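PDB 1LZL: heroin esterase from Rhodococcus sp., which probably hydrolyses the acetyl ester bonds of heroin and related acetyl esters, as an esterase of the alpha/beta hydrolase fold. Local coordinates for residues 22-26 / 216-220. Residues are numbered along the deposited sequence.
Sequences DFADL and LSWKY
Asp-22 to Asp-25 make a type I beta turn, closed by Asp-25 N to Asp-22 O at 3.3 Å. Asp-25 is the N-cap of helix 26-41, which Leu-26 begins. Asp-22 OD1 accepts from Ala-24 N at 2.5 Å, an Asx turn, though the position of OD1 is less sure. Residues 216-220 are helical, with Tyr-220 N hydrogen-bonded to Leu-216 O at 2.9 Å. The closest CA pair is Phe-23 and Leu-216, 6.3 Å apart.

Tyr-220 has an m chi1 (-69°), which sends its ring across to the turn. Its OH donates a very short hydrogen bond to Phe-23 O, 2.5 Å. Leu-26, with chi1 t and chi2 p, sets CD2 over one face of this ring, 4.2 Å from the centroid, a CH-pi contact. The off-well chi1 of Phe-23 (-95°) lays its ring against the helix, with CD2 4.0 Å from Ser-217 CA and 3.7 Å from Tyr-220 CE2. Leu-216, chi1 m (-82°) and chi2 off-well (25°), brings CD2 to 3.6 Å from Phe-23 CB and 4.0 Å from Ala-24 CB.

Phe-23 N also hydrogen-bonds to Asn-213 OD1, a second tie to this helix. Ser-217 OG hydrogen-bonds with Gly-89 O and Glu-190 OE2, near the probable triad Ser-160, Asp-260 and His-290. The arrangement is consistent with the cap of hormone-sensitive-lipase-like esterases: N-terminal residues leading into helix 26-41 pack on helix 211-222, from the insertion between strands 183-187 and 252-257.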
loop_
_atom_site.group_PDB
_atom_site.type_symbol
_atom_site.label_atom_id
_atom_site.label_comp_id
_atom_site.label_asym_id
_atom_site.label_seq_id
_atom_site.Cartn_x
_atom_site.Cartn_y
_atom_site.Cartn_z
ATOM N N ASP A 22 17.134 7.919 2.761
ATOM C CA ASP A 22 17.220 8.290 4.164
ATOM C C ASP A 22 16.194 9.372 4.505
ATOM O O ASP A 22 16.315 10.500 4.003
ATOM C CB ASP A 22 18.666 8.731 4.442
ATOM C CG ASP A 22 18.795 9.877 5.428
ATOM O OD1 ASP A 22 18.096 9.891 6.471
ATOM O OD2 ASP A 22 19.630 10.781 5.144
ATOM N N PHE A 23 15.241 9.023 5.383
ATOM C CA PHE A 23 14.195 9.938 5.771
ATOM C C PHE A 23 14.692 11.150 6.497
ATOM O O PHE A 23 13.983 12.125 6.679
ATOM C CB PHE A 23 13.150 9.184 6.681
ATOM C CG PHE A 23 12.033 8.727 5.756
ATOM C CD1 PHE A 23 12.343 8.246 4.492
ATOM C CD2 PHE A 23 10.683 8.790 6.119
ATOM C CE1 PHE A 23 11.373 7.848 3.607
ATOM C CE2 PHE A 23 9.700 8.405 5.216
ATOM C CZ PHE A 23 10.036 7.953 3.972
ATOM N N ALA A 24 15.931 11.134 6.969
ATOM C CA ALA A 24 16.359 12.275 7.781
ATOM C C ALA A 24 16.484 13.516 6.911
ATOM O O ALA A 24 16.321 14.653 7.367
ATOM C CB ALA A 24 17.639 11.898 8.507
ATOM N N ASP A 25 16.769 13.308 5.633
ATOM C CA ASP A 25 16.919 14.409 4.679
ATOM C C ASP A 25 15.795 14.173 3.670
ATOM O O ASP A 25 15.985 13.511 2.650
ATOM C CB ASP A 25 18.246 14.474 3.942
ATOM C CG ASP A 25 18.327 15.618 2.958
ATOM O OD1 ASP A 25 17.408 16.435 2.888
ATOM O OD2 ASP A 25 19.375 15.751 2.264
ATOM N N LEU A 26 14.639 14.719 4.014
ATOM C CA LEU A 26 13.481 14.435 3.165
ATOM C C LEU A 26 13.618 14.964 1.753
ATOM O O LEU A 26 13.250 14.210 0.845
ATOM C CB LEU A 26 12.248 15.011 3.853
ATOM C CG LEU A 26 10.945 14.344 3.513
ATOM C CD1 LEU A 26 11.034 12.817 3.528
ATOM C CD2 LEU A 26 9.866 14.850 4.471
ATOM N N LEU A 216 11.186 7.988 11.851
ATOM C CA LEU A 216 10.999 9.251 11.134
ATOM C C LEU A 216 9.680 9.206 10.372
ATOM O O LEU A 216 8.946 10.233 10.319
ATOM C CB LEU A 216 12.146 9.531 10.157
ATOM C CG LEU A 216 13.424 10.154 10.783
ATOM C CD1 LEU A 216 13.525 9.806 12.246
ATOM C CD2 LEU A 216 14.603 9.758 9.937
ATOM N N SER A 217 9.317 8.069 9.822
ATOM C CA SER A 217 8.082 7.972 9.005
ATOM C C SER A 217 6.872 8.228 9.863
ATOM O O SER A 217 5.999 9.029 9.510
ATOM C CB SER A 217 8.042 6.576 8.405
ATOM O OG SER A 217 6.794 6.204 7.809
ATOM N N TRP A 218 6.786 7.581 11.032
ATOM C CA TRP A 218 5.601 7.835 11.857
ATOM C C TRP A 218 5.581 9.242 12.429
ATOM O O TRP A 218 4.531 9.835 12.617
ATOM C CB TRP A 218 5.518 6.788 12.970
ATOM C CG TRP A 218 5.056 5.450 12.411
ATOM C CD1 TRP A 218 5.839 4.332 12.139
ATOM C CD2 TRP A 218 3.712 5.119 12.078
ATOM N NE1 TRP A 218 5.034 3.302 11.644
ATOM C CE2 TRP A 218 3.734 3.785 11.599
ATOM C CE3 TRP A 218 2.491 5.802 12.107
ATOM C CZ2 TRP A 218 2.588 3.130 11.175
ATOM C CZ3 TRP A 218 1.325 5.151 11.690
ATOM C CH2 TRP A 218 1.380 3.816 11.227
ATOM N N LYS A 219 6.762 9.783 12.747
ATOM C CA LYS A 219 6.824 11.175 13.239
ATOM C C LYS A 219 6.345 12.145 12.170
ATOM O O LYS A 219 5.547 13.042 12.465
ATOM C CB LYS A 219 8.249 11.477 13.709
ATOM C CG LYS A 219 8.450 12.876 14.293
ATOM C CD LYS A 219 7.394 13.067 15.377
ATOM C CE LYS A 219 7.502 14.358 16.173
ATOM N NZ LYS A 219 6.597 14.292 17.346
ATOM N N TYR A 220 6.781 12.013 10.922
ATOM C CA TYR A 220 6.282 12.874 9.848
ATOM C C TYR A 220 4.770 12.755 9.711
ATOM O O TYR A 220 4.094 13.782 9.546
ATOM C CB TYR A 220 6.915 12.481 8.513
ATOM C CG TYR A 220 8.388 12.790 8.420
ATOM C CD1 TYR A 220 8.930 13.900 9.059
ATOM C CD2 TYR A 220 9.205 11.982 7.667
ATOM C CE1 TYR A 220 10.306 14.124 8.917
ATOM C CE2 TYR A 220 10.576 12.192 7.521
ATOM C CZ TYR A 220 11.098 13.285 8.161
ATOM O OH TYR A 220 12.450 13.519 8.042
#